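Long-range contacts in beta-1,4-galactanase (Humicola insolens, PDB 1HJQ), which hydrolyses beta-1,4-galactosidic linkages in type I arabinogalactans as a family 53 glycoside hydrolase of clan GH-A: residues 74-79 / 125-130; 214-219 / 257-262; 248-253 / 310-315. All coordinates share one frame; numbering follows the deposited sequence.

The three contacts lie on one closed barrel of eight parallel strands. Interaction 1 pairs the neighbouring strands 75-80 and 129-132 within the barrel wall and closes before the other two open. Interactions 2 and 3 join loops that follow strands: loop 214-219 comes after strand 208-212, loops 248-253 and 257-262 both come after strand 240-245, and loop 310-315 comes after strand 290-296. Their segments alternate along the chain. Their centres are about 13 Å apart and they touch, with F216 against N313 and P215 against W248. Interaction 1 is centred about 30 and 28 Å from them, across the chain's centre. The shared loop thus ties three successive strand-to-helix connections together beside the active site.

Interaction 1: residues 74-79 / 125-130; sequences LGLYIN and IQVDIV
D128, just before strand 129-132, reaches across to L76 with both its backbone and its carboxylate. Its OD2 accepts the L76 N-H at 3.0 Å through the anti lone pair, and the bond is almost straight (173°). CG stands beside the backbone N of D128 and anti to the carbonyl carbon (chi1 -60°), which brings the acid back over the neighbouring strand. L76 O is gripped twice, by D128 N at 2.9 Å and by I129 N at 3.1 Å, the second donor lying in the carbonyl plane. One step on, I78 N donates to I129 O at 2.7 Å in regular parallel pairing. The Y77 backbone is served by V44 and Q46 of strand 43-48, and Q126 NE2 by V127 O and P171 O. An alanine in place of D128 would probably leave the L76 N-H without this acceptor and loosen the start of the strand pair.

The apolar residues split between the two faces. I129 CG2 lies over one face of the Y77 ring, 4.0 Å from its centroid, a CH-pi contact. Y77 also meets F294 edge-to-face, its OH makes a weak hydrogen bond to R45 NE, and its side chain lies about 7 Å from that of E245, the probable nucleophile. On the other face, L76 CD2 touches I125 CG2 and I78 CG1 meets V127 CG1 at 3.6 Å. The contact therefore satisfies L76 N and O, I78 N and I129 O across the pair, beside apolar side chains that pack against outer helices 59-71 and 102-123.

Interaction 2: residues 214-219 / 257-262; sequences YPFYSA and YQFPAD
F259 and Y257 supply the aromatic part of this contact, each laying a ring against the backbone of 214-219. The F259 ring has P215 O and F216 CA over one face, while its rim atom CZ meets F216 CB at 3.7 Å. F216 carries its ring between the backbone N and the carbonyl carbon (chi1 44°), which turns the ring away and leaves CB to take the touch. The Y257 ring packs flat over the Y217-S218 peptide, with Y217 O 4.0 Å above its plane and over its centre; CG beside the backbone N (chi1 -50°) lays the ring there.

Apolar side chains meet at the prolines. P215 lies alongside F259, pointing the same way, with CG 4.0 Å from F259 CE2, and P215 CB faces P260 CD. Carbon-to-carbonyl contacts form a further group. The small CB of A219 lies against Q258 O, and P260, which has no N-H to satisfy, presents its CA to A219 O in a CA-H...O contact of 3.4 Å.

Polar groups are joined through water, since the segments share no direct hydrogen bond. Water 1 donates to P215 O at 2.6 Å and to Q258 O at 2.7 Å, and accepts weakly from S218 N. Water 2 links F216 O to Y257 N, accepting from the latter at 2.9 Å. Water 3 connects A219 O with A261 N.

Around the contact, Y214 OH hydrogen-bonds to OE1 of E245, the probable nucleophile, and the Y217 side chain is about 7 Å from those of E245 and E135, the probable proton donor. Loops that follow barrel strands and pack beside such a pair are characteristic of the substrate-binding end of a clan GH-A TIM barrel.

Interaction 3: residues 248-253 / 310-315; sequences WPTSCP and CADNTM
C252 and C310 turn their sulfurs toward one another and join in a disulfide of 2.0 Å between the SG atoms, with a torsion of -83° about the S-S bond. The two arms leave differently: C252 SG is anti to its backbone N (chi1 -163°), whereas C310 SG is anti to its carbonyl carbon (chi1 -79°). The P249 ring leans against the bridge, its CG 3.5 Å from C310 SG. N313 points the same way as P249 and brings OD1 over one face of the ring, nearest to CB; proline suits the place because its rigid ring offers CG to the disulfide and CB to N313. The amide's other end, ND2, is held by S308 OG.

T250 and D312 meet at a slant, OG1 of T250 facing D312 CB at 4.1 Å. Their backbones join as T250 N donates to D312 O at 3.0 Å, nearly in line with the carbonyl. D312 N returns a bond of 3.2 Å to S251 O, so S251 and D312 form a single antiparallel hydrogen-bonded bridge. D312 OD1 meanwhile takes T314 N in an Asx turn and T314 OG1 on its syn lone pair.

These loops follow the last two strands of the TIM barrel on the active-site side, the N313 side chain lying about 10 Å from that of E245, the probable nucleophile. A covalent link backed by two backbone bonds would keep them from drifting apart.

Interaction 1: residues 74-79 / 125-130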
loop_
_atom_site.group_PDB
_atom_site.type_symbol
_atom_site.label_atom_id
_atom_site.label_comp_id
_atom_site.label_asym_id
_atom_site.label_seq_id
_atom_site.Cartn_x
_atom_site.Cartn_y
_atom_site.Cartn_z
ATOM N N LEU A 74 -6.585 12.002 9.919
ATOM C CA LEU A 74 -5.793 10.877 9.446
ATOM C C LEU A 74 -4.690 11.306 8.479
ATOM O O LEU A 74 -4.885 12.187 7.641
ATOM C CB LEU A 74 -6.706 9.857 8.767
ATOM C CG LEU A 74 -7.902 9.450 9.624
ATOM C CD1 LEU A 74 -8.839 8.569 8.828
ATOM C CD2 LEU A 74 -7.412 8.733 10.866
ATOM N N GLY A 75 -3.525 10.678 8.608
ATOM C CA GLY A 75 -2.418 10.988 7.725
ATOM C C GLY A 75 -2.686 10.415 6.346
ATOM O O GLY A 75 -3.596 9.592 6.160
ATOM N N LEU A 76 -1.877 10.823 5.378
ATOM C CA LEU A 76 -2.056 10.381 4.011
ATOM C C LEU A 76 -0.853 9.644 3.413
ATOM O O LEU A 76 0.289 10.083 3.527
ATOM C CB LEU A 76 -2.400 11.595 3.145
ATOM C CG LEU A 76 -2.636 11.366 1.654
ATOM C CD1 LEU A 76 -3.848 10.454 1.462
ATOM C CD2 LEU A 76 -2.852 12.700 0.970
ATOM N N TYR A 77 -1.137 8.521 2.765
ATOM C CA TYR A 77 -0.130 7.697 2.107
ATOM C C TYR A 77 -0.660 7.505 0.676
ATOM O O TYR A 77 -1.619 6.751 0.443
ATOM C CB TYR A 77 0.000 6.367 2.871
ATOM C CG TYR A 77 0.742 5.214 2.195
ATOM C CD1 TYR A 77 1.285 5.328 0.909
ATOM C CD2 TYR A 77 0.840 3.975 2.836
ATOM C CE1 TYR A 77 1.893 4.235 0.286
ATOM C CE2 TYR A 77 1.443 2.875 2.223
ATOM C CZ TYR A 77 1.964 3.005 0.952
ATOM O OH TYR A 77 2.521 1.895 0.347
ATOM N N ILE A 78 -0.054 8.228 -0.265
ATOM C CA ILE A 78 -0.440 8.163 -1.672
ATOM C C ILE A 78 0.292 7.009 -2.341
ATOM O O ILE A 78 1.515 6.936 -2.312
ATOM C CB ILE A 78 -0.110 9.487 -2.412
ATOM C CG1 ILE A 78 -0.992 10.622 -1.875
ATOM C CG2 ILE A 78 -0.321 9.317 -3.919
ATOM C CD1 ILE A 78 -2.469 10.505 -2.233
ATOM N N ASN A 79 -0.481 6.117 -2.948
ATOM C CA ASN A 79 0.040 4.928 -3.604
ATOM C C ASN A 79 -0.132 4.992 -5.121
ATOM O O ASN A 79 -1.190 4.647 -5.647
ATOM C CB ASN A 79 -0.695 3.717 -3.019
ATOM C CG ASN A 79 -0.518 2.447 -3.829
ATOM O OD1 ASN A 79 -1.422 1.624 -3.867
ATOM N ND2 ASN A 79 0.639 2.274 -4.460
ATOM N N ILE A 125 -3.457 19.929 0.913
ATOM C CA ILE A 125 -3.464 18.584 1.479
ATOM C C ILE A 125 -2.019 18.155 1.717
ATOM O O ILE A 125 -1.176 18.310 0.841
ATOM C CB ILE A 125 -4.088 17.559 0.495
ATOM C CG1 ILE A 125 -5.511 17.980 0.099
ATOM C CG2 ILE A 125 -4.054 16.167 1.113
ATOM C CD1 ILE A 125 -6.524 17.881 1.204
ATOM N N GLN A 126 -1.723 17.618 2.891
ATOM C CA GLN A 126 -0.366 17.173 3.153
ATOM C C GLN A 126 -0.227 15.675 2.897
ATOM O O GLN A 126 -0.947 14.868 3.490
ATOM C CB GLN A 126 0.043 17.482 4.594
ATOM C CG GLN A 126 1.447 16.998 4.960
ATOM C CD GLN A 126 2.531 17.550 4.031
ATOM O OE1 GLN A 126 2.689 18.770 3.889
ATOM N NE2 GLN A 126 3.285 16.650 3.398
ATOM N N VAL A 127 0.693 15.321 2.001
ATOM C CA VAL A 127 0.970 13.930 1.671
ATOM C C VAL A 127 2.123 13.522 2.579
ATOM O O VAL A 127 3.172 14.159 2.572
ATOM C CB VAL A 127 1.417 13.774 0.198
ATOM C CG1 VAL A 127 1.621 12.308 -0.129
ATOM C CG2 VAL A 127 0.388 14.388 -0.733
ATOM N N ASP A 128 1.933 12.463 3.357
ATOM C CA ASP A 128 2.960 12.001 4.284
ATOM C C ASP A 128 3.869 10.906 3.740
ATOM O O ASP A 128 5.064 10.879 4.042
ATOM C CB ASP A 128 2.285 11.559 5.572
ATOM C CG ASP A 128 1.522 12.690 6.220
ATOM O OD1 ASP A 128 2.186 13.637 6.686
ATOM O OD2 ASP A 128 0.271 12.653 6.240
ATOM N N ILE A 129 3.300 10.001 2.948
ATOM C CA ILE A 129 4.071 8.933 2.326
ATOM C C ILE A 129 3.624 8.803 0.877
ATOM O O ILE A 129 2.440 8.956 0.573
ATOM C CB ILE A 129 3.841 7.573 2.999
ATOM C CG1 ILE A 129 4.348 7.597 4.436
ATOM C CG2 ILE A 129 4.565 6.490 2.221
ATOM C CD1 ILE A 129 4.090 6.305 5.174
ATOM N N VAL A 130 4.575 8.525 -0.011
ATOM C CA VAL A 130 4.289 8.345 -1.429
ATOM C C VAL A 130 5.077 7.151 -1.943
ATOM O O VAL A 130 6.303 7.121 -1.831
ATOM C CB VAL A 130 4.731 9.555 -2.287
ATOM C CG1 VAL A 130 4.240 9.381 -3.714
ATOM C CG2 VAL A 130 4.199 10.837 -1.707
#

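Interaction 2: residues 214-219 / 257-262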
loop_
_atom_site.group_PDB
_atom_site.type_symbol
_atom_site.label_atom_id
_atom_site.label_comp_id
_atom_site.label_asym_id
_atom_site.label_seq_id
_atom_site.Cartn_x
_atom_site.Cartn_y
_atom_site.Cartn_z
ATOM N N TYR A 214 1.001 -11.254 2.932
ATOM C CA TYR A 214 -0.292 -11.927 2.983
ATOM C C TYR A 214 -0.095 -13.370 3.405
ATOM O O TYR A 214 0.958 -13.954 3.179
ATOM C CB TYR A 214 -0.960 -11.897 1.610
ATOM C CG TYR A 214 -1.465 -10.543 1.191
ATOM C CD1 TYR A 214 -2.669 -10.045 1.684
ATOM C CD2 TYR A 214 -0.741 -9.754 0.301
ATOM C CE1 TYR A 214 -3.139 -8.794 1.298
ATOM C CE2 TYR A 214 -1.198 -8.506 -0.088
ATOM C CZ TYR A 214 -2.398 -8.031 0.414
ATOM O OH TYR A 214 -2.848 -6.786 0.040
ATOM N N PRO A 215 -1.118 -13.973 4.015
ATOM C CA PRO A 215 -0.965 -15.361 4.440
ATOM C C PRO A 215 -1.500 -16.389 3.449
ATOM O O PRO A 215 -1.118 -17.557 3.500
ATOM C CB PRO A 215 -1.744 -15.384 5.742
ATOM C CG PRO A 215 -2.936 -14.527 5.387
ATOM C CD PRO A 215 -2.296 -13.354 4.652
ATOM N N PHE A 216 -2.373 -15.953 2.546
ATOM C CA PHE A 216 -3.009 -16.862 1.599
ATOM C C PHE A 216 -2.460 -16.984 0.177
ATOM O O PHE A 216 -3.193 -17.337 -0.747
ATOM C CB PHE A 216 -4.506 -16.541 1.539
ATOM C CG PHE A 216 -4.818 -15.057 1.468
ATOM C CD1 PHE A 216 -4.298 -14.263 0.447
ATOM C CD2 PHE A 216 -5.642 -14.459 2.423
ATOM C CE1 PHE A 216 -4.593 -12.903 0.384
ATOM C CE2 PHE A 216 -5.939 -13.104 2.364
ATOM C CZ PHE A 216 -5.412 -12.323 1.341
ATOM N N TYR A 217 -1.176 -16.718 -0.009
ATOM C CA TYR A 217 -0.586 -16.833 -1.342
ATOM C C TYR A 217 0.643 -17.743 -1.339
ATOM O O TYR A 217 1.310 -17.896 -2.359
ATOM C CB TYR A 217 -0.192 -15.453 -1.881
ATOM C CG TYR A 217 -1.357 -14.561 -2.265
ATOM C CD1 TYR A 217 -2.367 -15.020 -3.115
ATOM C CD2 TYR A 217 -1.433 -13.248 -1.808
ATOM C CE1 TYR A 217 -3.417 -14.190 -3.499
ATOM C CE2 TYR A 217 -2.479 -12.413 -2.183
ATOM C CZ TYR A 217 -3.466 -12.886 -3.028
ATOM O OH TYR A 217 -4.501 -12.051 -3.404
ATOM N N SER A 218 0.928 -18.355 -0.193
ATOM C CA SER A 218 2.086 -19.233 -0.058
ATOM C C SER A 218 2.338 -19.552 1.412
ATOM O O SER A 218 2.322 -18.661 2.256
ATOM C CB SER A 218 3.324 -18.555 -0.643
ATOM O OG SER A 218 4.510 -19.219 -0.251
ATOM N N ALA A 219 2.575 -20.818 1.720
ATOM C CA ALA A 219 2.828 -21.208 3.102
ATOM C C ALA A 219 4.171 -20.663 3.572
ATOM O O ALA A 219 4.497 -20.727 4.755
ATOM C CB ALA A 219 2.803 -22.731 3.233
ATOM N N TYR A 257 -3.974 -21.974 -1.316
ATOM C CA TYR A 257 -2.710 -22.447 -0.783
ATOM C C TYR A 257 -2.782 -22.735 0.707
ATOM O O TYR A 257 -3.610 -22.184 1.425
ATOM C CB TYR A 257 -1.607 -21.415 -1.017
ATOM C CG TYR A 257 -1.514 -20.916 -2.432
ATOM C CD1 TYR A 257 -2.267 -19.822 -2.852
ATOM C CD2 TYR A 257 -0.670 -21.532 -3.354
ATOM C CE1 TYR A 257 -2.181 -19.348 -4.160
ATOM C CE2 TYR A 257 -0.577 -21.071 -4.665
ATOM C CZ TYR A 257 -1.337 -19.976 -5.061
ATOM O OH TYR A 257 -1.257 -19.514 -6.355
ATOM N N GLN A 258 -1.898 -23.605 1.168
ATOM C CA GLN A 258 -1.847 -23.934 2.575
ATOM C C GLN A 258 -1.335 -22.684 3.272
ATOM O O GLN A 258 -0.451 -22.003 2.759
ATOM C CB GLN A 258 -0.894 -25.106 2.786
ATOM C CG GLN A 258 -0.761 -25.581 4.214
ATOM C CD GLN A 258 -0.317 -27.036 4.281
ATOM O OE1 GLN A 258 0.181 -27.506 5.310
ATOM N NE2 GLN A 258 -0.509 -27.763 3.179
ATOM N N PHE A 259 -1.904 -22.360 4.422
ATOM C CA PHE A 259 -1.462 -21.186 5.157
ATOM C C PHE A 259 -0.132 -21.457 5.857
ATOM O O PHE A 259 0.237 -22.603 6.077
ATOM C CB PHE A 259 -2.517 -20.792 6.186
ATOM C CG PHE A 259 -3.604 -19.918 5.633
ATOM C CD1 PHE A 259 -4.241 -20.241 4.440
ATOM C CD2 PHE A 259 -3.996 -18.767 6.310
ATOM C CE1 PHE A 259 -5.253 -19.426 3.927
ATOM C CE2 PHE A 259 -5.003 -17.950 5.806
ATOM C CZ PHE A 259 -5.634 -18.279 4.612
ATOM N N PRO A 260 0.620 -20.402 6.196
ATOM C CA PRO A 260 1.901 -20.625 6.880
ATOM C C PRO A 260 1.681 -21.402 8.186
ATOM O O PRO A 260 0.689 -21.190 8.886
ATOM C CB PRO A 260 2.408 -19.208 7.118
ATOM C CG PRO A 260 1.875 -18.473 5.913
ATOM C CD PRO A 260 0.460 -18.987 5.821
ATOM N N ALA A 261 2.606 -22.301 8.504
ATOM C CA ALA A 261 2.504 -23.119 9.710
ATOM C C ALA A 261 2.386 -22.325 11.007
ATOM O O ALA A 261 1.758 -22.784 11.964
ATOM C CB ALA A 261 3.696 -24.059 9.794
ATOM N N ASP A 262 2.982 -21.138 11.047
ATOM C CA ASP A 262 2.929 -20.324 12.253
ATOM C C ASP A 262 1.574 -19.694 12.549
ATOM O O ASP A 262 1.355 -19.209 13.656
ATOM C CB ASP A 262 3.993 -19.222 12.218
ATOM C CG ASP A 262 3.935 -18.375 10.953
ATOM O OD1 ASP A 262 2.849 -18.255 10.343
ATOM O OD2 ASP A 262 4.988 -17.808 10.580
HETATM O O HOH W 1 -0.973 -19.572 1.792
HETATM O O HOH W 2 -4.790 -19.546 0.067
HETATM O O HOH W 3 4.699 -22.675 6.449
#

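Interaction 3: residues 248-253 / 310-315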
loop_
_atom_site.group_PDB
_atom_site.type_symbol
_atom_site.label_atom_id
_atom_site.label_comp_id
_atom_site.label_asym_id
_atom_site.label_seq_id
_atom_site.Cartn_x
_atom_site.Cartn_y
_atom_site.Cartn_z
ATOM N N TRP A 248 -6.413 -10.752 6.658
ATOM C CA TRP A 248 -6.624 -11.996 7.373
ATOM C C TRP A 248 -8.110 -12.231 7.236
ATOM O O TRP A 248 -8.911 -11.358 7.555
ATOM C CB TRP A 248 -6.240 -11.903 8.843
ATOM C CG TRP A 248 -6.428 -13.226 9.523
ATOM C CD1 TRP A 248 -7.488 -13.611 10.293
ATOM C CD2 TRP A 248 -5.576 -14.368 9.418
ATOM N NE1 TRP A 248 -7.351 -14.926 10.670
ATOM C CE2 TRP A 248 -6.185 -15.415 10.148
ATOM C CE3 TRP A 248 -4.356 -14.613 8.774
ATOM C CZ2 TRP A 248 -5.613 -16.687 10.252
ATOM C CZ3 TRP A 248 -3.789 -15.878 8.877
ATOM C CH2 TRP A 248 -4.420 -16.898 9.610
ATOM N N PRO A 249 -8.501 -13.413 6.754
ATOM C CA PRO A 249 -9.916 -13.715 6.574
ATOM C C PRO A 249 -10.697 -14.154 7.798
ATOM O O PRO A 249 -10.148 -14.742 8.719
ATOM C CB PRO A 249 -9.887 -14.795 5.501
ATOM C CG PRO A 249 -8.658 -15.554 5.853
ATOM C CD PRO A 249 -7.659 -14.475 6.178
ATOM N N THR A 250 -11.993 -13.851 7.791
ATOM C CA THR A 250 -12.896 -14.255 8.864
ATOM C C THR A 250 -13.669 -15.445 8.299
ATOM O O THR A 250 -14.460 -16.087 8.993
ATOM C CB THR A 250 -13.896 -13.160 9.207
ATOM O OG1 THR A 250 -14.805 -12.997 8.115
ATOM C CG2 THR A 250 -13.174 -11.854 9.469
ATOM N N SER A 251 -13.421 -15.714 7.020
ATOM C CA SER A 251 -14.044 -16.810 6.298
ATOM C C SER A 251 -13.145 -17.177 5.126
ATOM O O SER A 251 -12.828 -16.327 4.293
ATOM C CB SER A 251 -15.414 -16.382 5.776
ATOM O OG SER A 251 -16.070 -17.451 5.111
ATOM N N CYS A 252 -12.717 -18.431 5.070
ATOM C CA CYS A 252 -11.861 -18.887 3.976
ATOM C C CYS A 252 -12.115 -20.375 3.748
ATOM O O CYS A 252 -11.272 -21.216 4.036
ATOM C CB CYS A 252 -10.374 -18.653 4.286
ATOM S SG CYS A 252 -9.340 -18.736 2.782
ATOM N N PRO A 253 -13.297 -20.709 3.219
ATOM C CA PRO A 253 -13.697 -22.090 2.945
ATOM C C PRO A 253 -12.814 -22.819 1.944
ATOM O O PRO A 253 -12.542 -24.008 2.111
ATOM C CB PRO A 253 -15.120 -21.940 2.421
ATOM C CG PRO A 253 -15.578 -20.653 3.015
ATOM C CD PRO A 253 -14.383 -19.779 2.874
ATOM N N CYS A 310 -9.659 -16.454 -0.629
ATOM C CA CYS A 310 -10.487 -16.487 0.572
ATOM C C CYS A 310 -11.792 -15.746 0.277
ATOM O O CYS A 310 -11.821 -14.836 -0.548
ATOM C CB CYS A 310 -9.764 -15.841 1.753
ATOM S SG CYS A 310 -8.509 -16.873 2.597
ATOM N N ALA A 311 -12.865 -16.136 0.954
ATOM C CA ALA A 311 -14.180 -15.538 0.742
ATOM C C ALA A 311 -14.394 -14.140 1.317
ATOM O O ALA A 311 -15.038 -13.301 0.689
ATOM C CB ALA A 311 -15.246 -16.471 1.284
ATOM N N ASP A 312 -13.863 -13.889 2.508
ATOM C CA ASP A 312 -14.053 -12.599 3.160
ATOM C C ASP A 312 -12.840 -12.160 3.982
ATOM O O ASP A 312 -12.510 -12.791 4.987
ATOM C CB ASP A 312 -15.271 -12.685 4.080
ATOM C CG ASP A 312 -15.779 -11.332 4.509
ATOM O OD1 ASP A 312 -14.991 -10.354 4.501
ATOM O OD2 ASP A 312 -16.976 -11.252 4.866
ATOM N N ASN A 313 -12.190 -11.077 3.558
ATOM C CA ASN A 313 -11.031 -10.537 4.269
ATOM C C ASN A 313 -11.355 -9.173 4.874
ATOM O O ASN A 313 -10.475 -8.489 5.388
ATOM C CB ASN A 313 -9.833 -10.379 3.324
ATOM C CG ASN A 313 -9.228 -11.705 2.915
ATOM O OD1 ASN A 313 -8.983 -12.567 3.753
ATOM N ND2 ASN A 313 -8.970 -11.869 1.622
ATOM N N THR A 314 -12.617 -8.774 4.808
ATOM C CA THR A 314 -13.033 -7.477 5.335
ATOM C C THR A 314 -13.124 -7.439 6.854
ATOM O O THR A 314 -13.273 -8.466 7.510
ATOM C CB THR A 314 -14.405 -7.073 4.790
ATOM O OG1 THR A 314 -15.391 -7.984 5.290
ATOM C CG2 THR A 314 -14.409 -7.115 3.270
ATOM N N MET A 315 -13.038 -6.238 7.404
ATOM C CA MET A 315 -13.141 -6.055 8.839
ATOM C C MET A 315 -14.475 -5.375 9.109
ATOM O O MET A 315 -14.648 -4.631 10.076
ATOM C CB MET A 315 -11.980 -5.204 9.354
ATOM C CG MET A 315 -10.623 -5.821 9.063
ATOM S SD MET A 315 -9.280 -4.919 9.786
ATOM C CE MET A 315 -9.431 -5.492 11.446
#